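Local coordinates for hypothetical protein EF3068 (Enterococcus faecalis, PDB 2B6C) that is of unknown function but, as a member of the AlkD-like DNA alkylation repair family, probably binds DNA and takes part in the repair of alkylated bases, at residues Q81-F86 and R111-S116; T67-Q72 and W103-D108; A93-V98 and A130-A135; K162-D167 and K177-S182. All blocks are in the same frame, centred on the assembly; numbering follows the deposited sequence. Where two conformers were deposited one is given.

Interaction 1. Residues Q81-F86 and R111-S116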
# COMPACT_ATOMS: atom_id res chain seq x y z
N GLN B 81 -7.56 4.30 -2.87
CA GLN B 81 -7.09 2.97 -2.48
C GLN B 81 -6.28 2.24 -3.56
O GLN B 81 -5.47 1.39 -3.25
CB GLN B 81 -8.27 2.08 -2.06
CG GLN B 81 -8.92 2.46 -0.72
CD GLN B 81 -7.93 2.93 0.36
OE1 GLN B 81 -7.74 4.14 0.57
NE2 GLN B 81 -7.34 1.98 1.07
N ASN B 82 -6.56 2.55 -4.82
CA ASN B 82 -5.92 1.90 -5.95
C ASN B 82 -4.93 2.83 -6.66
O ASN B 82 -4.59 2.61 -7.82
CB ASN B 82 -6.99 1.38 -6.92
CG ASN B 82 -7.81 0.25 -6.32
OD1 ASN B 82 -7.42 -0.92 -6.40
ND2 ASN B 82 -8.95 0.59 -5.70
N VAL B 83 -4.47 3.86 -5.95
CA VAL B 83 -3.65 4.92 -6.52
C VAL B 83 -2.41 4.39 -7.30
O VAL B 83 -2.12 4.87 -8.39
CB VAL B 83 -3.25 5.97 -5.40
CG1 VAL B 83 -2.39 5.33 -4.27
CG2 VAL B 83 -2.63 7.24 -5.97
N GLN B 84 -1.76 3.37 -6.75
CA GLN B 84 -0.61 2.71 -7.36
C GLN B 84 -0.88 2.03 -8.70
O GLN B 84 0.05 1.87 -9.49
CB GLN B 84 -0.01 1.68 -6.40
CG GLN B 84 0.61 2.31 -5.22
CD GLN B 84 1.49 1.36 -4.46
OE1 GLN B 84 1.01 0.57 -3.63
NE2 GLN B 84 2.79 1.43 -4.71
N ARG B 85 -2.13 1.64 -8.93
CA ARG B 85 -2.56 0.95 -10.15
C ARG B 85 -2.71 1.84 -11.39
O ARG B 85 -2.78 1.33 -12.52
CB ARG B 85 -3.89 0.21 -9.90
CG ARG B 85 -3.80 -0.90 -8.82
CD ARG B 85 -5.14 -1.64 -8.71
NE ARG B 85 -5.47 -2.25 -9.99
CZ ARG B 85 -6.63 -2.80 -10.33
NH1 ARG B 85 -7.65 -2.84 -9.47
NH2 ARG B 85 -6.78 -3.30 -11.54
N PHE B 86 -2.75 3.17 -11.20
CA PHE B 86 -2.96 4.06 -12.34
C PHE B 86 -1.67 4.53 -13.00
O PHE B 86 -0.75 4.99 -12.33
CB PHE B 86 -3.82 5.26 -11.96
CG PHE B 86 -5.10 4.87 -11.32
CD1 PHE B 86 -6.09 4.21 -12.07
CD2 PHE B 86 -5.34 5.14 -9.98
CE1 PHE B 86 -7.27 3.82 -11.49
CE2 PHE B 86 -6.55 4.74 -9.38
CZ PHE B 86 -7.50 4.09 -10.14
N ARG B 111 -8.06 16.23 -4.67
CA ARG B 111 -6.74 16.81 -4.52
C ARG B 111 -5.81 15.83 -3.80
O ARG B 111 -4.64 15.65 -4.21
CB ARG B 111 -6.79 18.17 -3.80
CG ARG B 111 -5.37 18.75 -3.49
CD ARG B 111 -4.91 18.35 -2.08
NE ARG B 111 -5.77 19.01 -1.10
CZ ARG B 111 -5.85 18.67 0.18
NH1 ARG B 111 -5.12 17.66 0.63
NH2 ARG B 111 -6.65 19.34 1.01
N LYS B 112 -6.33 15.22 -2.74
CA LYS B 112 -5.64 14.15 -2.02
C LYS B 112 -5.26 12.98 -2.91
O LYS B 112 -4.17 12.49 -2.79
CB LYS B 112 -6.45 13.65 -0.82
CG LYS B 112 -6.41 14.62 0.31
CD LYS B 112 -7.41 14.27 1.43
CE LYS B 112 -7.97 15.54 2.09
NZ LYS B 112 -8.47 15.31 3.49
N PHE B 113 -6.16 12.56 -3.80
CA PHE B 113 -5.82 11.56 -4.80
C PHE B 113 -4.64 11.99 -5.70
O PHE B 113 -3.67 11.21 -5.86
CB PHE B 113 -7.04 11.17 -5.63
CG PHE B 113 -6.70 10.31 -6.81
CD1 PHE B 113 -6.37 8.96 -6.63
CD2 PHE B 113 -6.68 10.86 -8.09
CE1 PHE B 113 -6.06 8.15 -7.73
CE2 PHE B 113 -6.37 10.09 -9.18
CZ PHE B 113 -6.07 8.71 -9.01
N PHE B 114 -4.72 13.19 -6.29
CA PHE B 114 -3.62 13.68 -7.16
C PHE B 114 -2.31 13.89 -6.39
O PHE B 114 -1.23 13.63 -6.92
CB PHE B 114 -4.05 14.94 -7.97
CG PHE B 114 -5.13 14.63 -9.00
CD1 PHE B 114 -4.79 14.01 -10.21
CD2 PHE B 114 -6.46 14.92 -8.74
CE1 PHE B 114 -5.78 13.69 -11.15
CE2 PHE B 114 -7.46 14.61 -9.67
CZ PHE B 114 -7.12 13.98 -10.88
N GLY B 115 -2.42 14.32 -5.13
CA GLY B 115 -1.23 14.54 -4.31
C GLY B 115 -0.58 13.22 -3.95
O GLY B 115 0.65 13.13 -3.91
N SER B 116 -1.39 12.20 -3.66
CA SER B 116 -0.84 10.87 -3.36
C SER B 116 -0.14 10.25 -4.55
O SER B 116 0.89 9.61 -4.36
CB SER B 116 -1.90 9.88 -2.87
OG SER B 116 -2.56 10.51 -1.81
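Phe113 turns the CE1–CZ side of its ring toward the CD2–CE2 side of Phe86, and the two aromatic side chains cross at about a right angle. CZ of Phe113 lies 3.8 Å from CD2 of Phe86, which sits near the plane of the Phe113 ring, while the two ring planes are inclined by 78°. Val83 meets the same edge of Phe113 with a methyl: the two side chains run alongside each other, pointing opposite ways, and Val83 CG2 comes to 4.0 Å from Phe113 CE1. The same methyl reaches a second residue of the helix, standing 4.1 Å from CB of Ser116, one turn further on. Phe113 gains its reach because the ring swings to the side opposite its backbone N (chi1 171°), which carries it out from the helix toward the loop. Ser116 is held by its own helix: its OG donates to the carbonyl O of Lys112 at 2.7 Å, and that oxygen also accepts Ser116 N from the opposite face of its plane. On the loop side, a 3-10 turn at residues 83-85 brings Val83 and Phe86 to bear on the same helix. Phe94 meets both phenyl rings edge-to-face, and the carbonyl of Phe86 accepts a hydrogen bond from Trp117 NE1. The loop between helices 69-81 and 88-94 is thus packed against helix 104-120, with Leu56 of helix 53-65 also touching Phe86.

Interaction 2. Residues T67-Q72 and W103-D108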
# COMPACT_ATOMS: atom_id res chain seq x y z
N THR B 67 -26.84 9.20 -6.71
CA THR B 67 -27.45 10.43 -6.25
C THR B 67 -26.84 11.00 -5.00
O THR B 67 -26.50 12.18 -4.95
CB THR B 67 -28.97 10.23 -6.04
OG1 THR B 67 -29.56 10.04 -7.31
CG2 THR B 67 -29.61 11.48 -5.37
N GLU B 68 -26.74 10.16 -3.98
CA GLU B 68 -26.30 10.62 -2.68
C GLU B 68 -24.82 10.92 -2.67
O GLU B 68 -24.01 10.20 -3.29
CB GLU B 68 -26.69 9.59 -1.63
CG GLU B 68 -28.16 9.31 -1.62
CD GLU B 68 -28.68 8.27 -2.67
OE1 GLU B 68 -28.00 7.81 -3.63
OE2 GLU B 68 -29.85 7.94 -2.53
N ARG B 69 -24.48 11.98 -1.95
CA ARG B 69 -23.12 12.52 -1.89
C ARG B 69 -22.09 11.47 -1.39
O ARG B 69 -20.99 11.41 -1.87
CB ARG B 69 -23.16 13.75 -0.97
CG ARG B 69 -21.92 14.63 -1.00
CD ARG B 69 -21.36 14.80 -2.39
NE ARG B 69 -20.41 15.92 -2.49
CZ ARG B 69 -19.84 16.34 -3.61
NH1 ARG B 69 -20.12 15.71 -4.75
NH2 ARG B 69 -19.00 17.38 -3.60
N GLU B 70 -22.48 10.64 -0.42
CA GLU B 70 -21.53 9.65 0.13
C GLU B 70 -21.00 8.65 -0.94
O GLU B 70 -19.92 8.11 -0.80
CB GLU B 70 -22.17 8.94 1.33
CG GLU B 70 -22.54 9.89 2.47
CD GLU B 70 -24.01 10.28 2.47
OE1 GLU B 70 -24.62 10.43 1.38
OE2 GLU B 70 -24.57 10.45 3.56
N TYR B 71 -21.76 8.44 -2.01
CA TYR B 71 -21.30 7.63 -3.13
C TYR B 71 -20.18 8.28 -3.93
O TYR B 71 -19.35 7.56 -4.49
CB TYR B 71 -22.45 7.26 -4.04
CG TYR B 71 -23.45 6.34 -3.34
CD1 TYR B 71 -23.07 5.04 -2.92
CD2 TYR B 71 -24.75 6.76 -3.10
CE1 TYR B 71 -23.98 4.19 -2.30
CE2 TYR B 71 -25.66 5.93 -2.44
CZ TYR B 71 -25.27 4.65 -2.05
OH TYR B 71 -26.19 3.85 -1.42
N GLN B 72 -20.14 9.62 -3.98
CA GLN B 72 -18.96 10.30 -4.58
C GLN B 72 -17.75 10.08 -3.70
O GLN B 72 -16.63 9.90 -4.21
CB GLN B 72 -19.15 11.80 -4.84
CG GLN B 72 -20.03 12.16 -6.00
CD GLN B 72 -21.49 12.17 -5.65
OE1 GLN B 72 -22.23 11.21 -5.94
NE2 GLN B 72 -21.95 13.26 -5.05
N TRP B 103 -17.58 20.66 -4.98
CA TRP B 103 -17.68 21.56 -3.83
C TRP B 103 -16.39 21.25 -3.05
O TRP B 103 -15.66 20.35 -3.45
CB TRP B 103 -18.93 21.25 -3.00
CG TRP B 103 -19.28 22.27 -1.95
CD1 TRP B 103 -19.39 22.06 -0.60
CD2 TRP B 103 -19.59 23.66 -2.17
NE1 TRP B 103 -19.75 23.23 0.04
CE2 TRP B 103 -19.91 24.22 -0.91
CE3 TRP B 103 -19.67 24.47 -3.31
CZ2 TRP B 103 -20.26 25.56 -0.75
CZ3 TRP B 103 -20.04 25.82 -3.15
CH2 TRP B 103 -20.31 26.34 -1.88
N TRP B 104 -16.10 21.94 -1.95
CA TRP B 104 -14.77 21.76 -1.35
C TRP B 104 -14.55 20.31 -0.86
O TRP B 104 -13.44 19.82 -0.80
CB TRP B 104 -14.52 22.78 -0.22
CG TRP B 104 -15.48 22.62 0.95
CD1 TRP B 104 -16.64 23.35 1.18
CD2 TRP B 104 -15.38 21.68 2.02
NE1 TRP B 104 -17.25 22.91 2.34
CE2 TRP B 104 -16.50 21.89 2.87
CE3 TRP B 104 -14.43 20.70 2.38
CZ2 TRP B 104 -16.71 21.15 4.04
CZ3 TRP B 104 -14.66 19.93 3.53
CH2 TRP B 104 -15.79 20.17 4.35
N ASP B 105 -15.64 19.63 -0.50
CA ASP B 105 -15.55 18.29 0.05
C ASP B 105 -15.04 17.26 -0.99
O ASP B 105 -14.12 16.48 -0.69
CB ASP B 105 -16.88 17.87 0.72
CG ASP B 105 -18.08 17.86 -0.24
OD1 ASP B 105 -18.10 18.64 -1.21
OD2 ASP B 105 -19.03 17.06 -0.02
N SER B 106 -15.61 17.26 -2.19
CA SER B 106 -15.12 16.36 -3.26
C SER B 106 -13.80 16.80 -3.90
O SER B 106 -12.97 15.98 -4.21
CB SER B 106 -16.17 16.16 -4.37
OG SER B 106 -16.37 17.36 -5.11
N VAL B 107 -13.64 18.11 -4.12
CA VAL B 107 -12.43 18.64 -4.75
C VAL B 107 -11.18 18.41 -3.87
O VAL B 107 -10.11 18.04 -4.40
CB VAL B 107 -12.61 20.16 -5.11
CG1 VAL B 107 -11.29 20.78 -5.60
CG2 VAL B 107 -13.70 20.31 -6.18
N ASP B 108 -11.31 18.62 -2.56
CA ASP B 108 -10.22 18.37 -1.63
C ASP B 108 -9.95 16.87 -1.54
O ASP B 108 -8.80 16.47 -1.40
CB ASP B 108 -10.50 18.95 -0.23
CG ASP B 108 -10.50 20.48 -0.20
OD1 ASP B 108 -10.06 21.12 -1.19
OD2 ASP B 108 -10.94 21.06 0.83
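Arg69 and Asp105 point at each other from facing helix starts and join in a side-on, two-nitrogen salt bridge. NE of Arg69 donates to OD2 of Asp105 at 3.1 Å, and NH2 of Arg69 donates to OD1 of Asp105 at 2.8 Å, the latter bond being nearly straight at 170°. The two flat groups are not coplanar, however. Both oxygens lie near the guanidinium plane, but that plane is turned 46° from the carboxylate, so NH2 approaches OD1 from above the carboxylate plane while NE meets OD2 on its syn side, though also tilted out of the plane. A bend at chi2 (40°) turns the arginine chain, and its extended outer part then brings NE and NH2 to Asp105. In the alpha-alpha architecture of this AlkD-like protein, helices 69-81 and 104-120 run in the same direction with helix 88-94 running back between them in sequence, and the salt bridge joins the first turns of the two co-directional helices. Ser106 CB lies 3.2 Å from Arg69 NH2, and CB of Trp103, the N-cap residue of helix 104-120, lies 3.9 Å from the same nitrogen. Asp105 OD2 has a second partner in the hydroxyl of Tyr73. The carbonyl of Lys101 accepts hydrogen bonds from both Arg69 NH1 and Ser106 OG, adding a bond at NH1, and Phe27 makes a cation-pi contact with Arg69.

Interaction 3. Residues A93-V98 and A130-A135. With SO4 (sulfate ion), chain I.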
# COMPACT_ATOMS: atom_id res chain seq x y z
N ALA B 93 -6.94 11.26 -16.93
CA ALA B 93 -8.37 11.11 -17.25
C ALA B 93 -9.23 11.38 -16.02
O ALA B 93 -10.37 11.87 -16.14
CB ALA B 93 -8.68 9.71 -17.87
N PHE B 94 -8.69 11.12 -14.83
CA PHE B 94 -9.44 11.47 -13.60
C PHE B 94 -9.69 12.98 -13.41
O PHE B 94 -10.57 13.36 -12.66
CB PHE B 94 -8.77 10.94 -12.34
CG PHE B 94 -9.02 9.47 -12.05
CD1 PHE B 94 -10.25 9.04 -11.57
CD2 PHE B 94 -7.99 8.54 -12.20
CE1 PHE B 94 -10.46 7.69 -11.25
CE2 PHE B 94 -8.18 7.19 -11.89
CZ PHE B 94 -9.43 6.77 -11.41
N LYS B 95 -8.92 13.84 -14.08
CA LYS B 95 -9.13 15.28 -13.97
C LYS B 95 -10.55 15.68 -14.40
O LYS B 95 -11.10 16.64 -13.87
CB LYS B 95 -8.04 16.10 -14.72
CG LYS B 95 -8.47 17.58 -14.97
CD LYS B 95 -7.35 18.53 -15.32
CE LYS B 95 -7.92 19.94 -15.63
NZ LYS B 95 -8.83 19.89 -16.82
N ALA B 96 -11.15 14.91 -15.32
CA ALA B 96 -12.52 15.14 -15.74
C ALA B 96 -13.53 15.15 -14.58
O ALA B 96 -14.59 15.76 -14.70
CB ALA B 96 -12.97 14.13 -16.87
N TYR B 97 -13.21 14.48 -13.48
CA TYR B 97 -14.12 14.42 -12.33
C TYR B 97 -14.06 15.64 -11.41
O TYR B 97 -15.02 15.93 -10.71
CB TYR B 97 -13.84 13.20 -11.45
CG TYR B 97 -14.28 11.87 -12.00
CD1 TYR B 97 -15.62 11.51 -12.02
CD2 TYR B 97 -13.33 10.95 -12.47
CE1 TYR B 97 -16.02 10.26 -12.52
CE2 TYR B 97 -13.72 9.70 -12.98
CZ TYR B 97 -15.07 9.36 -13.00
OH TYR B 97 -15.46 8.11 -13.49
N VAL B 98 -12.95 16.37 -11.41
CA VAL B 98 -12.76 17.45 -10.44
C VAL B 98 -13.88 18.54 -10.48
O VAL B 98 -14.46 18.84 -9.44
CB VAL B 98 -11.31 18.03 -10.51
CG1 VAL B 98 -11.19 19.30 -9.65
CG2 VAL B 98 -10.29 16.96 -10.08
N ALA B 130 0.61 20.96 -14.21
CA ALA B 130 0.22 21.68 -15.43
C ALA B 130 -1.20 21.34 -15.92
O ALA B 130 -1.79 22.16 -16.64
CB ALA B 130 1.26 21.48 -16.56
N LEU B 131 -1.73 20.17 -15.55
CA LEU B 131 -3.12 19.80 -15.84
C LEU B 131 -4.08 20.82 -15.25
O LEU B 131 -5.09 21.19 -15.85
CB LEU B 131 -3.48 18.44 -15.22
CG LEU B 131 -3.02 17.12 -15.80
CD1 LEU B 131 -3.58 15.97 -14.94
CD2 LEU B 131 -3.43 17.02 -17.29
N PHE B 132 -3.77 21.26 -14.04
CA PHE B 132 -4.68 22.08 -13.25
C PHE B 132 -4.30 23.57 -13.28
O PHE B 132 -5.15 24.42 -13.06
CB PHE B 132 -4.71 21.54 -11.80
CG PHE B 132 -5.27 20.15 -11.69
CD1 PHE B 132 -6.66 19.93 -11.71
CD2 PHE B 132 -4.41 19.05 -11.58
CE1 PHE B 132 -7.20 18.61 -11.63
CE2 PHE B 132 -4.93 17.73 -11.49
CZ PHE B 132 -6.32 17.51 -11.51
N TYR B 133 -3.02 23.87 -13.49
CA TYR B 133 -2.56 25.26 -13.48
C TYR B 133 -3.29 26.12 -14.54
O TYR B 133 -3.34 25.74 -15.71
CB TYR B 133 -1.02 25.34 -13.72
CG TYR B 133 -0.57 26.75 -13.97
CD1 TYR B 133 -0.49 27.65 -12.91
CD2 TYR B 133 -0.28 27.21 -15.28
CE1 TYR B 133 -0.12 28.96 -13.12
CE2 TYR B 133 0.10 28.54 -15.49
CZ TYR B 133 0.16 29.41 -14.39
OH TYR B 133 0.53 30.75 -14.54
N GLY B 134 -3.80 27.30 -14.15
CA GLY B 134 -4.52 28.19 -15.08
C GLY B 134 -5.82 27.66 -15.69
O GLY B 134 -6.32 28.19 -16.68
N ALA B 135 -6.38 26.59 -15.12
CA ALA B 135 -7.69 26.08 -15.58
C ALA B 135 -8.75 27.19 -15.50
O ALA B 135 -8.65 28.08 -14.66
CB ALA B 135 -8.09 24.90 -14.74
S SO4 I . -10.54 23.66 -17.28
O1 SO4 I . -11.56 22.94 -18.04
O2 SO4 I . -9.91 24.71 -18.10
O3 SO4 I . -9.47 22.71 -16.94
O4 SO4 I . -11.16 24.24 -16.07
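Lys95 runs its aliphatic chain alongside the CE1 side of the Phe132 ring, each side chain reaching back toward the other's backbone. One methylene makes a CH-pi contact: CD of Lys95 stands 4.0 Å from the centroid of the Phe132 ring, 24° off the ring normal and shifted toward the rim of one face. CB and CG pass near CE1 and CZ, on the same side of the ring plane. The first three torsions are all extended (chi1 163°), which keeps the chain straight along this border and puts CD over the rim.

Apolar packing adds two smaller touches. Val98 sends its CG2 methyl to 3.8 Å from CE1 of Phe132, and CB of Leu131 lies 3.9 Å from Lys95 CD. Beyond the segments, Phe114 meets Phe132 edge-to-face and also touches Val98.

Two close van der Waals contacts set carbon against oxygen. CE of Lys95 passes 3.1 Å from the carbonyl O of Leu131, and Ala135, closing a type II turn from Phe132, places CB 3.4 Å from O3 of a sulfate ion.

The polar contact is made by the end of the lysine. A bend at chi4 directs NZ to the sulfate, where it donates a hydrogen bond of 2.9 Å to O3. The ion is bound as well by the backbone N of Glu136 and Asn137 and by Asn140 ND2. A lysine joined to backbone amides at the start of a helix, here 138-146, is a familiar kind of anion site; although the sulfate probably came from crystallisation, the site could suit a phosphate.

Interaction 4. Residues K162-D167 and K177-S182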
# COMPACT_ATOMS: atom_id res chain seq x y z
N LYS B 162 4.20 30.15 -8.70
CA LYS B 162 3.48 30.47 -9.94
C LYS B 162 1.97 30.42 -9.79
O LYS B 162 1.26 31.34 -10.24
CB LYS B 162 3.91 29.57 -11.11
CG LYS B 162 3.35 30.05 -12.47
CD LYS B 162 3.98 29.29 -13.64
CE LYS B 162 3.49 27.85 -13.73
NZ LYS B 162 3.79 27.31 -15.10
N ALA B 163 1.47 29.36 -9.14
CA ALA B 163 0.04 29.23 -8.89
C ALA B 163 -0.52 30.33 -8.00
O ALA B 163 -1.64 30.81 -8.23
CB ALA B 163 -0.33 27.87 -8.34
N ILE B 164 0.25 30.74 -6.99
CA ILE B 164 -0.22 31.79 -6.09
C ILE B 164 -0.27 33.12 -6.83
O ILE B 164 -1.25 33.87 -6.70
CB ILE B 164 0.64 31.91 -4.81
CG1 ILE B 164 0.50 30.64 -3.96
CG2 ILE B 164 0.26 33.18 -3.99
CD1 ILE B 164 1.56 30.47 -2.91
N ILE B 165 0.78 33.39 -7.62
CA ILE B 165 0.85 34.59 -8.45
C ILE B 165 -0.40 34.69 -9.35
O ILE B 165 -1.05 35.75 -9.43
CB ILE B 165 2.17 34.65 -9.29
CG1 ILE B 165 3.36 35.15 -8.43
CG2 ILE B 165 2.01 35.56 -10.50
CD1 ILE B 165 4.76 34.83 -9.01
N TYR B 166 -0.77 33.58 -9.97
CA TYR B 166 -1.89 33.52 -10.89
C TYR B 166 -3.22 33.93 -10.25
O TYR B 166 -4.01 34.63 -10.87
CB TYR B 166 -2.02 32.12 -11.48
CG TYR B 166 -3.04 32.02 -12.60
CD1 TYR B 166 -2.67 32.24 -13.94
CD2 TYR B 166 -4.37 31.72 -12.32
CE1 TYR B 166 -3.62 32.16 -14.97
CE2 TYR B 166 -5.31 31.64 -13.32
CZ TYR B 166 -4.94 31.86 -14.64
OH TYR B 166 -5.91 31.75 -15.62
N ASP B 167 -3.47 33.46 -9.03
CA ASP B 167 -4.74 33.70 -8.37
C ASP B 167 -4.62 34.73 -7.27
O ASP B 167 -5.50 34.83 -6.43
CB ASP B 167 -5.28 32.39 -7.76
CG ASP B 167 -6.18 31.65 -8.71
OD1 ASP B 167 -5.89 30.47 -9.01
OD2 ASP B 167 -7.13 32.27 -9.21
N LYS B 177 -8.57 30.91 0.28
CA LYS B 177 -8.41 29.88 1.28
C LYS B 177 -7.34 28.87 0.87
O LYS B 177 -6.52 28.49 1.69
CB LYS B 177 -9.71 29.14 1.45
CG LYS B 177 -10.20 29.06 2.88
CD LYS B 177 -9.37 28.08 3.65
CE LYS B 177 -10.09 27.68 4.89
NZ LYS B 177 -9.26 27.98 6.10
N ALA B 178 -7.36 28.46 -0.40
CA ALA B 178 -6.39 27.52 -0.96
C ALA B 178 -4.98 28.12 -0.99
O ALA B 178 -4.00 27.42 -0.71
CB ALA B 178 -6.82 27.07 -2.35
N ILE B 179 -4.88 29.41 -1.28
CA ILE B 179 -3.58 30.10 -1.21
C ILE B 179 -3.04 30.10 0.22
O ILE B 179 -1.87 29.77 0.43
CB ILE B 179 -3.63 31.55 -1.75
CG1 ILE B 179 -3.94 31.56 -3.24
CG2 ILE B 179 -2.29 32.33 -1.46
CD1 ILE B 179 -4.22 32.97 -3.76
N GLY B 180 -3.88 30.45 1.19
CA GLY B 180 -3.47 30.49 2.59
C GLY B 180 -3.04 29.13 3.14
O GLY B 180 -2.03 29.03 3.83
N TRP B 181 -3.83 28.09 2.88
CA TRP B 181 -3.46 26.72 3.21
C TRP B 181 -2.12 26.27 2.59
O TRP B 181 -1.35 25.55 3.22
CB TRP B 181 -4.52 25.76 2.69
CG TRP B 181 -5.67 25.43 3.65
CD1 TRP B 181 -5.96 26.01 4.89
CD2 TRP B 181 -6.71 24.46 3.42
NE1 TRP B 181 -7.09 25.41 5.44
CE2 TRP B 181 -7.58 24.48 4.56
CE3 TRP B 181 -6.99 23.57 2.34
CZ2 TRP B 181 -8.72 23.63 4.66
CZ3 TRP B 181 -8.13 22.74 2.43
CH2 TRP B 181 -8.97 22.77 3.59
N SER B 182 -1.88 26.65 1.33
CA SER B 182 -0.66 26.19 0.66
C SER B 182 0.56 26.82 1.35
O SER B 182 1.60 26.18 1.49
CB SER B 182 -0.67 26.50 -0.84
OG SER B 182 -0.32 27.85 -1.07
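Ile164 and Ile179 meet at the heart of an antiparallel helical hairpin, the pairing of successive helices from which this all-alpha fold is built. Helix 157-166 and helix 173-186 approach closely here, with the CA atoms of the two isoleucines 6.2 Å apart.

Apolar contact dominates. The two side chains lean across each other so that CG2 of Ile164 lies 3.7 Å from CG2 of Ile179; in each residue CG1 lies beside the backbone N (chi1 -66° and -65°), which leaves CG2 opposite that N, facing its counterpart. The longer branches then go to different partners. CD1 of Ile164 reaches Ser182, one turn beyond Ile179, coming within 3.7 Å of its OG. CD1 of Ile179 instead packs against the backbone of Asp167, 3.5 Å from its carbonyl O. Leu201, Leu203 and Leu183 also touch Ile164, and Ala207 of helix 205-211 touches Ile179.

No hydrogen bond joins the two segments, although Asp167 O accepts a weak one from Gln176 NE2 of helix 173-186. The carboxylate of Asp167, just where its helix gives out, accepts a hydrogen bond from Thr170 and forms a salt bridge with Arg141; it points away from the isoleucines. The hydroxyl beside Ile164 turns back along its helix: Ser182 OG donates to the carbonyl O of Ile179 at 2.9 Å, at a C=O...donor angle of 127°.

From the N terminus, the first three contacts interlock. Interaction 2 opens at 67-72, interaction 1 at 81-86 and interaction 3 at 93-98; they close in the same order, at 103-108, 111-116 and 130-135, so each crosses the other two and none nests. Interaction 2 ties the start of helix 69-81, and interaction 1 the loop after it, to helix 104-120, while interaction 3 carries the chain on from helix 88-94 to helix 125-132. Val107 against the carbonyl O of Val98 connects interactions 2 and 3. Interaction 4 follows in series, closing the short connection of nine residues between 162-167 and 177-182; Tyr133 joins it to interaction 3, and Trp181 touches Arg111 and Asp108.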